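Local coordinates for conserved domain protein (Bacillus anthracis, PDB 3FBQ) that is of unknown function but is a largely beta-stranded protein whose families suggest immunoglobulin-like E-set domains, at residues 159-167 against 179-188; 189-197 against 219-227. All coordinates share one frame; numbering follows the deposited sequence.

Contact 1 of 2, residues 159-167 against 179-188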
loop_
_atom_site.group_PDB
_atom_site.type_symbol
_atom_site.label_atom_id
_atom_site.label_comp_id
_atom_site.label_asym_id
_atom_site.label_seq_id
_atom_site.Cartn_x
_atom_site.Cartn_y
_atom_site.Cartn_z
ATOM N N LYS A 159 35.130 19.442 11.404
ATOM C CA LYS A 159 36.368 18.971 10.862
ATOM C C LYS A 159 36.191 19.179 9.391
ATOM O O LYS A 159 36.142 20.292 8.899
ATOM C CB LYS A 159 36.530 17.490 11.134
ATOM C CG LYS A 159 37.881 17.081 11.623
ATOM C CD LYS A 159 38.187 15.670 11.221
ATOM C CE LYS A 159 39.373 15.109 11.980
ATOM N NZ LYS A 159 39.577 13.648 11.766
ATOM N N GLU A 160 36.063 18.094 8.673
ATOM C CA GLU A 160 36.357 18.155 7.277
ATOM C C GLU A 160 35.403 19.056 6.534
ATOM O O GLU A 160 35.363 19.013 5.334
ATOM C CB GLU A 160 36.280 16.771 6.690
ATOM C CG GLU A 160 37.471 16.397 5.890
ATOM C CD GLU A 160 38.663 16.125 6.744
ATOM O OE1 GLU A 160 39.096 14.956 6.770
ATOM O OE2 GLU A 160 39.157 17.079 7.384
ATOM N N GLY A 161 34.625 19.864 7.232
ATOM C CA GLY A 161 33.723 20.774 6.549
ATOM C C GLY A 161 32.256 20.675 6.917
ATOM O O GLY A 161 31.377 21.175 6.240
ATOM N N ILE A 162 32.000 20.053 8.044
ATOM C CA ILE A 162 31.355 18.774 8.112
ATOM C C ILE A 162 31.291 18.486 9.567
ATOM O O ILE A 162 32.266 18.044 10.119
ATOM C CB ILE A 162 32.242 17.710 7.602
ATOM C CG1 ILE A 162 31.881 17.371 6.187
ATOM C CG2 ILE A 162 32.029 16.510 8.422
ATOM C CD1 ILE A 162 31.773 15.945 5.982
ATOM N N LYS A 163 30.170 18.765 10.199
ATOM C CA LYS A 163 30.202 19.320 11.526
ATOM C C LYS A 163 28.920 18.978 12.223
ATOM O O LYS A 163 27.893 19.058 11.606
ATOM C CB LYS A 163 30.334 20.813 11.414
ATOM C CG LYS A 163 29.135 21.549 11.832
ATOM C CD LYS A 163 29.376 22.177 13.159
ATOM C CE LYS A 163 29.483 23.652 13.051
ATOM N NZ LYS A 163 28.458 24.370 13.816
ATOM N N ALA A 164 28.959 18.582 13.496
ATOM C CA ALA A 164 27.752 17.983 14.116
ATOM C C ALA A 164 27.204 18.849 15.237
ATOM O O ALA A 164 27.939 19.181 16.157
ATOM C CB ALA A 164 28.047 16.584 14.602
ATOM N N ASN A 165 25.945 19.255 15.167
ATOM C CA ASN A 165 25.378 20.099 16.231
ATOM C C ASN A 165 24.339 19.447 17.085
ATOM O O ASN A 165 23.304 19.003 16.577
ATOM C CB ASN A 165 24.761 21.346 15.642
ATOM C CG ASN A 165 25.654 21.985 14.644
ATOM O OD1 ASN A 165 26.633 22.656 15.011
ATOM N ND2 ASN A 165 25.366 21.752 13.360
ATOM N N MET A 166 24.589 19.416 18.386
ATOM C CA MET A 166 23.592 18.931 19.309
ATOM C C MET A 166 22.413 19.920 19.272
ATOM O O MET A 166 22.563 21.070 18.820
ATOM C CB MET A 166 24.241 18.809 20.707
ATOM C CG MET A 166 25.267 17.600 20.918
ATOM S SD MET A 166 24.784 15.974 20.169
ATOM C CE MET A 166 25.425 16.129 18.500
ATOM N N GLU A 167 21.230 19.495 19.681
ATOM C CA GLU A 167 20.065 20.409 19.670
ATOM C C GLU A 167 19.255 20.232 20.950
ATOM O O GLU A 167 18.855 21.206 21.626
ATOM C CB GLU A 167 19.132 20.116 18.481
ATOM C CG GLU A 167 19.360 20.839 17.117
ATOM C CD GLU A 167 18.461 20.231 15.986
ATOM O OE1 GLU A 167 18.540 20.619 14.772
ATOM O OE2 GLU A 167 17.662 19.318 16.306
ATOM N N TYR A 179 18.566 14.820 20.004
ATOM C CA TYR A 179 18.269 15.515 18.785
ATOM C C TYR A 179 19.481 16.281 18.295
ATOM O O TYR A 179 20.141 17.009 19.027
ATOM C CB TYR A 179 17.228 16.536 19.061
ATOM C CG TYR A 179 15.917 15.988 19.469
ATOM C CD1 TYR A 179 14.926 15.698 18.508
ATOM C CD2 TYR A 179 15.604 15.810 20.850
ATOM C CE1 TYR A 179 13.698 15.248 18.880
ATOM C CE2 TYR A 179 14.337 15.347 21.237
ATOM C CZ TYR A 179 13.400 15.074 20.242
ATOM O OH TYR A 179 12.159 14.619 20.611
ATOM N N TYR A 180 19.732 16.181 17.017
ATOM C CA TYR A 180 20.872 16.874 16.482
ATOM C C TYR A 180 20.858 16.928 14.928
ATOM O O TYR A 180 19.913 16.442 14.286
ATOM C CB TYR A 180 22.100 16.164 17.004
ATOM C CG TYR A 180 22.250 14.813 16.372
ATOM C CD1 TYR A 180 21.534 13.702 16.846
ATOM C CD2 TYR A 180 23.104 14.641 15.265
ATOM C CE1 TYR A 180 21.677 12.448 16.220
ATOM C CE2 TYR A 180 23.261 13.390 14.639
ATOM C CZ TYR A 180 22.551 12.316 15.114
ATOM O OH TYR A 180 22.754 11.121 14.499
ATOM N N ASN A 181 21.902 17.530 14.338
ATOM C CA ASN A 181 21.971 17.712 12.868
ATOM C C ASN A 181 23.372 17.820 12.375
ATOM O O ASN A 181 24.251 18.176 13.138
ATOM C CB ASN A 181 21.201 18.934 12.377
ATOM C CG ASN A 181 21.647 20.191 13.033
ATOM O OD1 ASN A 181 22.793 20.642 12.919
ATOM N ND2 ASN A 181 20.728 20.783 13.735
ATOM N N GLN A 182 23.554 17.525 11.084
ATOM C CA GLN A 182 24.838 17.594 10.417
ATOM C C GLN A 182 24.735 18.769 9.508
ATOM O O GLN A 182 23.660 19.028 8.963
ATOM C CB GLN A 182 25.138 16.315 9.609
ATOM C CG GLN A 182 24.057 15.839 8.648
ATOM C CD GLN A 182 24.424 14.531 7.916
ATOM O OE1 GLN A 182 24.464 14.466 6.659
ATOM N NE2 GLN A 182 24.658 13.475 8.691
ATOM N N GLU A 183 25.856 19.495 9.406
ATOM C CA GLU A 183 26.121 20.487 8.347
ATOM C C GLU A 183 27.365 20.139 7.500
ATOM O O GLU A 183 28.369 19.652 8.028
ATOM C CB GLU A 183 26.249 21.862 8.953
ATOM C CG GLU A 183 24.937 22.389 9.476
ATOM C CD GLU A 183 25.144 23.516 10.479
ATOM O OE1 GLU A 183 25.993 24.399 10.203
ATOM O OE2 GLU A 183 24.478 23.518 11.546
ATOM N N VAL A 184 27.258 20.361 6.187
ATOM C CA VAL A 184 28.310 20.074 5.204
ATOM C C VAL A 184 28.632 21.360 4.373
ATOM O O VAL A 184 27.721 22.040 3.851
ATOM C CB VAL A 184 27.861 18.937 4.254
ATOM C CG1 VAL A 184 29.027 18.393 3.461
ATOM C CG2 VAL A 184 27.237 17.822 5.033
ATOM N N SER A 185 29.926 21.685 4.258
ATOM C CA SER A 185 30.367 22.909 3.577
ATOM C C SER A 185 30.394 22.742 2.076
ATOM O O SER A 185 30.470 21.606 1.580
ATOM C CB SER A 185 31.787 23.259 4.001
ATOM O OG SER A 185 32.678 22.337 3.393
ATOM N N LYS A 186 30.405 23.872 1.351
ATOM C CA LYS A 186 30.599 23.835 -0.114
ATOM C C LYS A 186 31.854 23.029 -0.492
ATOM O O LYS A 186 31.780 22.190 -1.382
ATOM C CB LYS A 186 30.516 25.224 -0.791
ATOM C CG LYS A 186 31.656 26.207 -0.487
ATOM C CD LYS A 186 32.820 26.174 -1.549
ATOM C CE LYS A 186 34.160 26.743 -1.008
ATOM N NZ LYS A 186 34.606 27.926 -1.817
ATOM N N GLY A 187 32.976 23.226 0.208
ATOM C CA GLY A 187 34.148 22.372 0.022
ATOM C C GLY A 187 33.763 20.898 0.018
ATOM O O GLY A 187 33.823 20.223 -1.023
ATOM N N ALA A 188 33.300 20.424 1.182
ATOM C CA ALA A 188 33.039 19.016 1.446
ATOM C C ALA A 188 31.941 18.394 0.556
ATOM O O ALA A 188 32.092 17.248 0.064
ATOM C CB ALA A 188 32.713 18.856 2.865
#
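Asn165 and Asn181 face each other as a hydrogen-bonded pair in the antiparallel beta hairpin of strands 162-171 and 175-184, a clear example of how polar cross-strand pairs reinforce a sheet. The bond from Asn165 N to Asn181 O is 2.9 Å long, and the same pairing recurs at Lys163 and Glu183. The Asn165 side chain shows what the partly exposed face can hold. Its CB sits 3.4 Å from Asn181 OD1, and its CG comes 3.6 Å from the same oxygen. With chi1 at -46°, CG lies beside the backbone N and the amide swings toward the partner strand. ND2 then donates to Asn181 OD1 over 2.8 Å at 162°, in the plane of its own amide, although the two amide planes are 54° apart. The Glu183 carboxylate also lies close to ND2, but at too poor an angle to bond. Asn165 OD1 accepts from Lys163 NZ in the carbonyl plane, on a lone pair, at 2.8 Å. Both amide ends are thus used and the rotation of the group is fixed. The other face, with Ile162, Ala164, Met166, Tyr180, Gln182 and Val184, is buried. There Met166 CE is 3.6 Å from Tyr180 CB. Beyond the strand end, Ser185 is the N-cap of helix 186-191: its OG accepts from Ala188 N at 3.0 Å, and Ala188 CB packs 3.7 Å from Ile162 CG1.

Contact 2 of 2, residues 189-197 against 219-227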
loop_
_atom_site.group_PDB
_atom_site.type_symbol
_atom_site.label_atom_id
_atom_site.label_comp_id
_atom_site.label_asym_id
_atom_site.label_seq_id
_atom_site.Cartn_x
_atom_site.Cartn_y
_atom_site.Cartn_z
ATOM N N ARG A 189 30.853 19.137 0.338
ATOM C CA ARG A 189 29.736 18.621 -0.493
ATOM C C ARG A 189 30.265 18.141 -1.831
ATOM O O ARG A 189 29.724 17.196 -2.439
ATOM C CB ARG A 189 28.665 19.682 -0.778
ATOM C CG ARG A 189 28.122 20.375 0.424
ATOM C CD ARG A 189 26.834 21.038 0.096
ATOM N NE ARG A 189 26.115 21.262 1.327
ATOM C CZ ARG A 189 24.805 21.430 1.438
ATOM N NH1 ARG A 189 24.012 21.405 0.368
ATOM N NH2 ARG A 189 24.282 21.609 2.650
ATOM N N LYS A 190 31.342 18.799 -2.263
ATOM C CA LYS A 190 31.832 18.636 -3.601
ATOM C C LYS A 190 32.568 17.334 -3.777
ATOM O O LYS A 190 32.476 16.713 -4.840
ATOM C CB LYS A 190 32.666 19.836 -4.020
ATOM C CG LYS A 190 31.790 21.042 -4.360
ATOM C CD LYS A 190 32.427 21.950 -5.436
ATOM C CE LYS A 190 33.674 22.689 -4.952
ATOM N NZ LYS A 190 33.323 23.833 -4.071
ATOM N N GLU A 191 33.270 16.882 -2.744
ATOM C CA GLU A 191 33.970 15.606 -2.908
ATOM C C GLU A 191 33.217 14.378 -2.385
ATOM O O GLU A 191 33.780 13.279 -2.336
ATOM C CB GLU A 191 35.427 15.655 -2.418
ATOM C CG GLU A 191 35.625 15.893 -0.934
ATOM C CD GLU A 191 37.023 15.445 -0.426
ATOM O OE1 GLU A 191 37.306 14.216 -0.404
ATOM O OE2 GLU A 191 37.831 16.321 -0.032
ATOM N N TRP A 192 31.960 14.570 -2.001
ATOM C CA TRP A 192 31.222 13.559 -1.253
ATOM C C TRP A 192 29.718 13.740 -1.419
ATOM O O TRP A 192 29.219 14.864 -1.466
ATOM C CB TRP A 192 31.598 13.608 0.229
ATOM C CG TRP A 192 33.068 13.472 0.481
ATOM C CD1 TRP A 192 33.967 14.483 0.657
ATOM C CD2 TRP A 192 33.812 12.251 0.584
ATOM N NE1 TRP A 192 35.225 13.969 0.863
ATOM C CE2 TRP A 192 35.156 12.602 0.824
ATOM C CE3 TRP A 192 33.473 10.898 0.499
ATOM C CZ2 TRP A 192 36.160 11.647 0.978
ATOM C CZ3 TRP A 192 34.471 9.952 0.652
ATOM C CH2 TRP A 192 35.797 10.331 0.888
ATOM N N ASP A 193 28.999 12.625 -1.506
ATOM C CA ASP A 193 27.598 12.647 -1.910
ATOM C C ASP A 193 26.726 11.883 -0.920
ATOM O O ASP A 193 25.507 11.809 -1.079
ATOM C CB ASP A 193 27.437 12.061 -3.314
ATOM C CG ASP A 193 27.983 12.973 -4.393
ATOM O OD1 ASP A 193 27.844 14.207 -4.258
ATOM O OD2 ASP A 193 28.555 12.457 -5.377
ATOM N N SER A 194 27.358 11.315 0.102
ATOM C CA SER A 194 26.635 10.610 1.154
ATOM C C SER A 194 27.332 10.767 2.502
ATOM O O SER A 194 27.986 9.843 2.984
ATOM C CB SER A 194 26.492 9.128 0.805
ATOM O OG SER A 194 26.574 8.320 1.967
ATOM N N VAL A 195 27.186 11.942 3.106
ATOM C CA VAL A 195 27.658 12.169 4.465
ATOM C C VAL A 195 26.609 11.749 5.491
ATOM O O VAL A 195 25.469 12.210 5.450
ATOM C CB VAL A 195 28.026 13.647 4.697
ATOM C CG1 VAL A 195 28.796 13.804 5.999
ATOM C CG2 VAL A 195 28.833 14.181 3.524
ATOM N N ASP A 196 27.004 10.872 6.408
ATOM C CA ASP A 196 26.079 10.287 7.341
ATOM C C ASP A 196 26.693 10.313 8.729
ATOM O O ASP A 196 27.700 9.642 8.976
ATOM C CB ASP A 196 25.789 8.864 6.899
ATOM C CG ASP A 196 24.953 8.124 7.885
ATOM O OD1 ASP A 196 25.288 6.959 8.166
ATOM O OD2 ASP A 196 23.985 8.720 8.405
ATOM N N VAL A 197 26.079 11.066 9.637
ATOM C CA VAL A 197 26.663 11.317 10.979
ATOM C C VAL A 197 26.010 10.521 12.103
ATOM O O VAL A 197 24.908 10.820 12.526
ATOM C CB VAL A 197 26.617 12.804 11.390
ATOM C CG1 VAL A 197 27.515 13.013 12.510
ATOM C CG2 VAL A 197 27.038 13.691 10.283
ATOM N N ASN A 219 16.380 19.693 3.686
ATOM C CA ASN A 219 15.975 20.343 2.438
ATOM C C ASN A 219 17.066 20.280 1.421
ATOM O O ASN A 219 16.866 20.643 0.286
ATOM C CB ASN A 219 15.585 21.777 2.678
ATOM C CG ASN A 219 14.514 21.885 3.720
ATOM O OD1 ASN A 219 13.332 21.611 3.447
ATOM N ND2 ASN A 219 14.913 22.216 4.943
ATOM N N ASP A 220 18.230 19.821 1.824
ATOM C CA ASP A 220 19.164 19.393 0.850
ATOM C C ASP A 220 19.707 18.042 1.242
ATOM O O ASP A 220 19.365 17.526 2.299
ATOM C CB ASP A 220 20.222 20.458 0.551
ATOM C CG ASP A 220 21.090 20.797 1.730
ATOM O OD1 ASP A 220 21.015 21.978 2.162
ATOM O OD2 ASP A 220 21.841 19.906 2.197
ATOM N N PRO A 221 20.497 17.430 0.350
ATOM C CA PRO A 221 20.855 16.067 0.665
ATOM C C PRO A 221 21.831 15.921 1.822
ATOM O O PRO A 221 22.144 14.783 2.154
ATOM C CB PRO A 221 21.488 15.558 -0.664
ATOM C CG PRO A 221 20.884 16.381 -1.699
ATOM C CD PRO A 221 20.713 17.728 -1.083
ATOM N N TYR A 222 22.257 17.033 2.444
ATOM C CA TYR A 222 23.465 17.101 3.317
ATOM C C TYR A 222 23.213 17.590 4.720
ATOM O O TYR A 222 23.710 16.985 5.673
ATOM C CB TYR A 222 24.487 18.084 2.763
ATOM C CG TYR A 222 25.077 17.692 1.457
ATOM C CD1 TYR A 222 24.573 18.225 0.258
ATOM C CD2 TYR A 222 26.143 16.784 1.399
ATOM C CE1 TYR A 222 25.126 17.873 -0.983
ATOM C CE2 TYR A 222 26.694 16.399 0.148
ATOM C CZ TYR A 222 26.178 16.957 -1.033
ATOM O OH TYR A 222 26.714 16.585 -2.243
ATOM N N ASN A 223 22.533 18.734 4.844
ATOM C CA ASN A 223 22.111 19.247 6.146
ATOM C C ASN A 223 20.826 18.566 6.684
ATOM O O ASN A 223 19.697 19.021 6.380
ATOM C CB ASN A 223 21.907 20.751 6.042
ATOM C CG ASN A 223 23.241 21.529 5.973
ATOM O OD1 ASN A 223 24.274 21.063 5.427
ATOM N ND2 ASN A 223 23.220 22.730 6.542
ATOM N N ILE A 224 21.012 17.485 7.456
ATOM C CA ILE A 224 19.939 16.625 7.929
ATOM C C ILE A 224 19.773 16.788 9.464
ATOM O O ILE A 224 20.713 16.580 10.202
ATOM C CB ILE A 224 20.217 15.082 7.588
ATOM C CG1 ILE A 224 20.674 14.807 6.137
ATOM C CG2 ILE A 224 19.082 14.189 7.921
ATOM C CD1 ILE A 224 20.121 15.703 5.127
ATOM N N ARG A 225 18.578 17.129 9.939
ATOM C CA ARG A 225 18.218 16.966 11.333
ATOM C C ARG A 225 17.890 15.510 11.537
ATOM O O ARG A 225 17.213 14.911 10.690
ATOM C CB ARG A 225 17.014 17.820 11.684
ATOM C CG ARG A 225 17.064 19.193 10.951
ATOM C CD ARG A 225 16.137 20.223 11.547
ATOM N NE ARG A 225 16.074 20.087 13.014
ATOM C CZ ARG A 225 15.102 20.600 13.776
ATOM N NH1 ARG A 225 14.110 21.284 13.201
ATOM N NH2 ARG A 225 15.102 20.422 15.104
ATOM N N TRP A 226 18.385 14.946 12.651
ATOM C CA TRP A 226 18.241 13.536 12.990
ATOM C C TRP A 226 17.834 13.454 14.425
ATOM O O TRP A 226 17.955 14.413 15.199
ATOM C CB TRP A 226 19.614 12.850 13.009
ATOM C CG TRP A 226 20.431 12.836 11.808
ATOM C CD1 TRP A 226 21.489 13.666 11.520
ATOM C CD2 TRP A 226 20.355 11.908 10.766
ATOM N NE1 TRP A 226 22.048 13.324 10.315
ATOM C CE2 TRP A 226 21.351 12.250 9.824
ATOM C CE3 TRP A 226 19.500 10.836 10.489
ATOM C CZ2 TRP A 226 21.515 11.548 8.626
ATOM C CZ3 TRP A 226 19.648 10.136 9.294
ATOM C CH2 TRP A 226 20.639 10.494 8.377
ATOM N N SER A 227 17.460 12.268 14.858
ATOM C CA SER A 227 17.402 11.999 16.295
ATOM C C SER A 227 17.559 10.516 16.565
ATOM O O SER A 227 17.263 9.674 15.682
ATOM C CB SER A 227 16.103 12.498 16.863
ATOM O OG SER A 227 15.130 11.498 16.751
#
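Arg189 lies across the ring of Tyr222, its aliphatic part over one face: CD sits 3.9 Å from the ring centroid in a CH-pi contact, 24° off the normal. The chain is extended from CG to NE, which carries the guanidinium along the ring from the hydroxyl end to the CB end of Tyr222, where its plane is 36° from that of the ring and Tyr222 CD1 lies over one of its faces. NH2 forms a salt bridge with Asp220, 3.0 Å from OD2, and a weak hydrogen bond of 2.8 Å to Asn223 OD1, met at the edge of the group. At its hydroxyl end, Tyr222 points into the turn after the helix, with OH 3.1 Å from Trp192 O, while Val195 CG2 meets the ring edge.

The acceptors are themselves held in place. Asp220 OD2 takes Tyr222 N at 2.9 Å on its anti lone pair and Asn223 N at 3.0 Å on the syn side, out of the carboxylate plane. Arg189 NE is bound by Val184 O, and Asn223 OD1 also accepts from Val184 N, tying both partners to strand 175-184. Farther along, Asp196 OD2 approaches the indole of Trp226 at CZ2, 3.8 Å away, and a second subunit contributes Lys41, which bonds to Pro221 O. Arginine, aspartate and tyrosine thus fasten a short helix to the loop that leads into strand 224-231, a loop shaped by an Asx turn in which Asp220 OD2 accepts from the backbone N two residues on.

In the fold
Contact 1 and contact 2 follow one another along the chain, and their centres lie about 8 Å apart. Helix 186-191 belongs to both: contact 1 holds its start and contact 2 its later part. Strands 175-184 and 224-231 are neighbours in one sheet, joined here by Tyr180 O and Trp226 N at 2.7 Å, probably a hydrogen bond. A second probable hydrogen bond, between Tyr180 OH and Val197 O at 2.9 Å, reaches strand 196-203, which is not adjacent to 175-184 in strand order. This route through the interior is consistent with the sandwich-like folding of E-set domains. No active site or ligand is known to which either contact could be related.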